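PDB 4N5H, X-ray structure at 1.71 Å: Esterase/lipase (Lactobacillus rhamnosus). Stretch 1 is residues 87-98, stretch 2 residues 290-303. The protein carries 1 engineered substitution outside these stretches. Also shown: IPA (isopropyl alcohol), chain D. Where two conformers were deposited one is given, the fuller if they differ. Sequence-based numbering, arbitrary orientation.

Stretch 1, residues 87-98: NYCRYLASQGYA
Stretch 2 (290-303) SIETNLEMLRTFDA

Two helices that cross obliquely rarely interlock along their whole length; side chains must fill the widening gap, and this esterase/lipase illustrates how. Helix 290-303 runs on at both ends, whereas the helix entering at Asn87 gives way to a turn in which Gly96, at positive phi (102/30), redirects the chain into the extended Tyr97 (-123/147). The axes approach to 11.0 Å with N-to-C directions 54° apart (signed crossing angle -54°), and the nearest alpha carbons, Leu92 CA and Asn294 CA, lie 7.7 Å apart.

Close to this point aliphatic tips fill much of the gap. Leu92 (m, t) turns CD2 into the notch formed by Met297 CE, at 3.8 Å, and Leu298 CD1, at 3.9 Å; Met297 (t, t, p) curls its methyl back to 3.6 Å from Tyr88 OH. Tyr91 (t, chi2 74°) reaches across instead, its CE1 3.5 Å from Ile291 CD1 and its OH 3.4 Å from Leu295 CD2, which sits at the ring edge. Tyr88 (t, chi2 -110°) brings its edge to Asn294 (m), with CE2 3.5 Å from OD1. A water joins the two polar groups, 2.8 Å from Tyr88 OH and 2.7 Å from Asn294 OD1, to which it donates.

Beyond the turn, Tyr97 (m, chi2 82°) is the residue most covered by the other stretch. Leu298 (m, t) sets CD2 over one ring face, 3.9 Å from the centroid of Tyr97, while Phe301 (t, chi2 39°) meets the ring rim to rim, CE2 to Tyr97 CE2 at 3.7 Å. The phenol tip is satisfied twice: Tyr97 OH donates to Asp302 OD1 at 2.6 Å and accepts from Arg299 NH2 at 3.0 Å. Arg299 (m, m, p, chi4 82°) starts away from the contact but folds back, held by a salt bridge from its NE to Asp302 OD2 at 2.9 Å, so apolar packing ends in a charged clasp.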

# COMPACT_ATOMS: atom_id res chain seq x y z
N ASN A 87 -0.12 9.63 13.49
CA ASN A 87 -1.11 10.53 12.85
C ASN A 87 -1.38 11.74 13.75
O ASN A 87 -1.45 12.83 13.23
CB ASN A 87 -2.40 9.80 12.54
CG ASN A 87 -2.27 9.00 11.23
OD1 ASN A 87 -1.22 9.05 10.50
ND2 ASN A 87 -3.30 8.27 10.93
N TYR A 88 -1.44 11.53 15.04
CA TYR A 88 -1.63 12.65 15.97
C TYR A 88 -0.45 13.59 15.90
O TYR A 88 -0.62 14.81 15.81
CB TYR A 88 -1.75 12.09 17.38
CG TYR A 88 -1.78 13.06 18.54
CD1 TYR A 88 -0.71 13.13 19.42
CD2 TYR A 88 -2.86 13.90 18.77
CE1 TYR A 88 -0.71 13.96 20.51
CE2 TYR A 88 -2.89 14.72 19.87
CZ TYR A 88 -1.85 14.71 20.78
OH TYR A 88 -1.84 15.49 21.91
N CYS A 89 0.77 13.04 15.90
CA CYS A 89 1.97 13.88 15.75
C CYS A 89 1.98 14.63 14.44
O CYS A 89 2.35 15.81 14.41
CB CYS A 89 3.23 13.06 15.94
SG CYS A 89 3.53 12.52 17.66
N ARG A 90 1.64 13.97 13.32
CA ARG A 90 1.58 14.70 12.04
C ARG A 90 0.57 15.83 12.11
O ARG A 90 0.80 16.94 11.59
CB ARG A 90 1.14 13.74 10.92
CG ARG A 90 2.15 12.67 10.54
CD ARG A 90 1.51 11.56 9.69
NE ARG A 90 2.58 10.68 9.21
CZ ARG A 90 2.44 9.33 9.03
NH1 ARG A 90 1.31 8.69 9.18
NH2 ARG A 90 3.47 8.63 8.61
N TYR A 91 -0.58 15.56 12.73
CA TYR A 91 -1.57 16.63 12.85
C TYR A 91 -0.98 17.85 13.57
O TYR A 91 -1.08 19.00 13.11
CB TYR A 91 -2.92 16.23 13.52
CG TYR A 91 -3.78 17.43 13.63
CD1 TYR A 91 -4.43 17.96 12.47
CD2 TYR A 91 -3.94 18.11 14.85
CE1 TYR A 91 -5.16 19.11 12.57
CE2 TYR A 91 -4.68 19.28 14.89
CZ TYR A 91 -5.25 19.77 13.76
OH TYR A 91 -6.04 20.92 13.80
N LEU A 92 -0.39 17.61 14.70
CA LEU A 92 0.17 18.76 15.43
C LEU A 92 1.21 19.48 14.59
O LEU A 92 1.22 20.71 14.53
CB LEU A 92 0.72 18.30 16.77
CG LEU A 92 -0.21 17.59 17.72
CD1 LEU A 92 0.53 17.09 18.95
CD2 LEU A 92 -1.40 18.54 18.05
N ALA A 93 2.11 18.75 13.93
CA ALA A 93 3.14 19.36 13.07
C ALA A 93 2.52 20.18 11.93
O ALA A 93 3.03 21.27 11.62
CB ALA A 93 4.06 18.26 12.45
N SER A 94 1.42 19.71 11.40
CA SER A 94 0.77 20.39 10.28
C SER A 94 0.26 21.79 10.68
O SER A 94 0.04 22.63 9.77
CB SER A 94 -0.43 19.57 9.72
OG SER A 94 -1.59 19.66 10.55
N GLN A 95 0.08 22.03 11.94
CA GLN A 95 -0.35 23.31 12.52
C GLN A 95 0.80 24.28 12.71
O GLN A 95 0.52 25.43 13.17
CB GLN A 95 -1.18 23.08 13.76
CG GLN A 95 -2.44 22.28 13.56
CD GLN A 95 -3.26 22.83 12.42
OE1 GLN A 95 -3.83 23.91 12.54
NE2 GLN A 95 -3.33 22.11 11.32
N GLY A 96 2.02 23.94 12.34
CA GLY A 96 3.15 24.80 12.41
C GLY A 96 4.12 24.57 13.57
O GLY A 96 4.71 25.52 14.15
N TYR A 97 4.21 23.31 14.00
CA TYR A 97 4.99 22.94 15.17
C TYR A 97 6.04 21.88 14.76
O TYR A 97 5.80 21.09 13.87
CB TYR A 97 4.13 22.32 16.29
CG TYR A 97 3.18 23.35 16.85
CD1 TYR A 97 1.99 23.58 16.16
CD2 TYR A 97 3.52 24.21 17.90
CE1 TYR A 97 1.16 24.64 16.52
CE2 TYR A 97 2.65 25.26 18.31
CZ TYR A 97 1.48 25.45 17.62
OH TYR A 97 0.58 26.46 18.01
N ALA A 98 7.18 21.91 15.42
CA ALA A 98 8.23 20.91 15.29
C ALA A 98 7.92 19.89 16.39
O ALA A 98 7.83 20.20 17.58
CB ALA A 98 9.59 21.51 15.49
N SER A 290 -11.86 16.20 18.08
CA SER A 290 -10.44 16.01 18.19
C SER A 290 -9.71 17.26 17.72
O SER A 290 -8.80 17.77 18.40
CB SER A 290 -9.99 14.81 17.38
OG SER A 290 -10.61 13.61 17.85
N ILE A 291 -10.10 17.77 16.56
CA ILE A 291 -9.56 19.04 16.09
C ILE A 291 -9.80 20.14 17.12
O ILE A 291 -8.86 20.90 17.47
CB ILE A 291 -10.22 19.41 14.72
CG1 ILE A 291 -9.95 18.47 13.60
CG2 ILE A 291 -9.87 20.85 14.36
CD1 ILE A 291 -8.59 18.56 13.03
N GLU A 292 -11.02 20.23 17.71
CA GLU A 292 -11.28 21.27 18.67
C GLU A 292 -10.38 21.12 19.88
O GLU A 292 -9.80 22.11 20.34
CB GLU A 292 -12.76 21.22 19.08
CG GLU A 292 -13.08 22.26 20.15
CD GLU A 292 -14.53 22.19 20.62
OE1 GLU A 292 -15.42 22.00 19.76
OE2 GLU A 292 -14.76 22.36 21.81
N THR A 293 -10.24 19.88 20.37
CA THR A 293 -9.41 19.58 21.56
C THR A 293 -7.92 19.92 21.31
O THR A 293 -7.28 20.56 22.11
CB THR A 293 -9.62 18.12 21.94
OG1 THR A 293 -10.99 17.93 22.29
CG2 THR A 293 -8.74 17.75 23.07
N ASN A 294 -7.41 19.43 20.18
CA ASN A 294 -6.04 19.57 19.87
C ASN A 294 -5.64 21.01 19.59
O ASN A 294 -4.56 21.48 20.00
CB ASN A 294 -5.65 18.57 18.78
CG ASN A 294 -5.78 17.11 19.26
OD1 ASN A 294 -5.65 16.82 20.43
ND2 ASN A 294 -6.00 16.22 18.29
N LEU A 295 -6.51 21.72 18.84
CA LEU A 295 -6.27 23.18 18.63
C LEU A 295 -6.40 23.91 19.95
O LEU A 295 -5.59 24.87 20.18
CB LEU A 295 -7.24 23.76 17.67
CG LEU A 295 -7.08 23.34 16.21
CD1 LEU A 295 -8.11 23.98 15.29
CD2 LEU A 295 -5.68 23.69 15.66
N GLU A 296 -7.32 23.52 20.85
CA GLU A 296 -7.42 24.22 22.11
C GLU A 296 -6.14 24.06 22.94
O GLU A 296 -5.63 25.00 23.57
CB GLU A 296 -8.64 23.78 22.87
CG GLU A 296 -8.85 24.57 24.14
CD GLU A 296 -10.31 24.48 24.65
OE1 GLU A 296 -11.24 24.32 23.82
OE2 GLU A 296 -10.47 24.53 25.91
N MET A 297 -5.58 22.87 22.92
CA MET A 297 -4.25 22.61 23.49
C MET A 297 -3.16 23.49 22.89
O MET A 297 -2.36 24.11 23.65
CB MET A 297 -3.92 21.15 23.38
CG MET A 297 -2.55 20.78 23.92
SD MET A 297 -2.06 19.07 23.63
CE MET A 297 -1.74 19.08 21.82
N LEU A 298 -3.10 23.57 21.57
CA LEU A 298 -2.03 24.33 20.90
C LEU A 298 -2.24 25.82 21.18
O LEU A 298 -1.23 26.56 21.40
CB LEU A 298 -1.98 24.07 19.40
CG LEU A 298 -1.54 22.61 19.11
CD1 LEU A 298 -1.75 22.41 17.60
CD2 LEU A 298 -0.09 22.32 19.51
N ARG A 299 -3.50 26.23 21.25
CA ARG A 299 -3.75 27.67 21.59
C ARG A 299 -3.40 28.02 23.04
O ARG A 299 -2.92 29.15 23.28
CB ARG A 299 -5.16 28.09 21.28
CG ARG A 299 -5.52 28.11 19.80
CD ARG A 299 -4.58 28.89 18.89
NE ARG A 299 -3.34 28.21 18.36
CZ ARG A 299 -3.32 27.43 17.30
NH1 ARG A 299 -4.50 27.15 16.68
NH2 ARG A 299 -2.19 26.89 16.82
N THR A 300 -3.59 27.10 23.99
CA THR A 300 -3.20 27.31 25.34
C THR A 300 -1.69 27.46 25.37
O THR A 300 -1.12 28.37 26.07
CB THR A 300 -3.68 26.15 26.19
OG1 THR A 300 -5.10 26.08 26.10
CG2 THR A 300 -3.26 26.28 27.68
N PHE A 301 -1.01 26.55 24.67
CA PHE A 301 0.46 26.57 24.57
C PHE A 301 0.94 27.90 24.02
O PHE A 301 1.85 28.51 24.53
CB PHE A 301 0.90 25.38 23.66
CG PHE A 301 2.34 25.33 23.27
CD1 PHE A 301 3.34 25.66 24.16
CD2 PHE A 301 2.70 24.79 22.04
CE1 PHE A 301 4.66 25.51 23.79
CE2 PHE A 301 4.05 24.63 21.66
CZ PHE A 301 5.03 25.04 22.54
N ASP A 302 0.33 28.32 22.95
CA ASP A 302 0.71 29.58 22.27
C ASP A 302 0.47 30.75 23.23
O ASP A 302 1.31 31.67 23.25
CB ASP A 302 -0.16 29.84 21.06
CG ASP A 302 0.11 28.90 19.88
OD1 ASP A 302 1.14 28.18 19.87
OD2 ASP A 302 -0.62 29.05 18.90
N ALA A 303 -0.60 30.74 23.97
CA ALA A 303 -0.87 31.86 24.89
C ALA A 303 0.19 31.95 26.00
O ALA A 303 0.69 33.03 26.31
CB ALA A 303 -2.24 31.76 25.45
C1 IPA D . -18.38 20.20 19.65
C2 IPA D . -17.88 19.82 18.26
C3 IPA D . -18.37 20.81 17.21
O2 IPA D . -16.44 19.75 18.27
O HOH W 1 -4.15 16.79 22.70
O HOH W 2 -3.37 26.06 14.22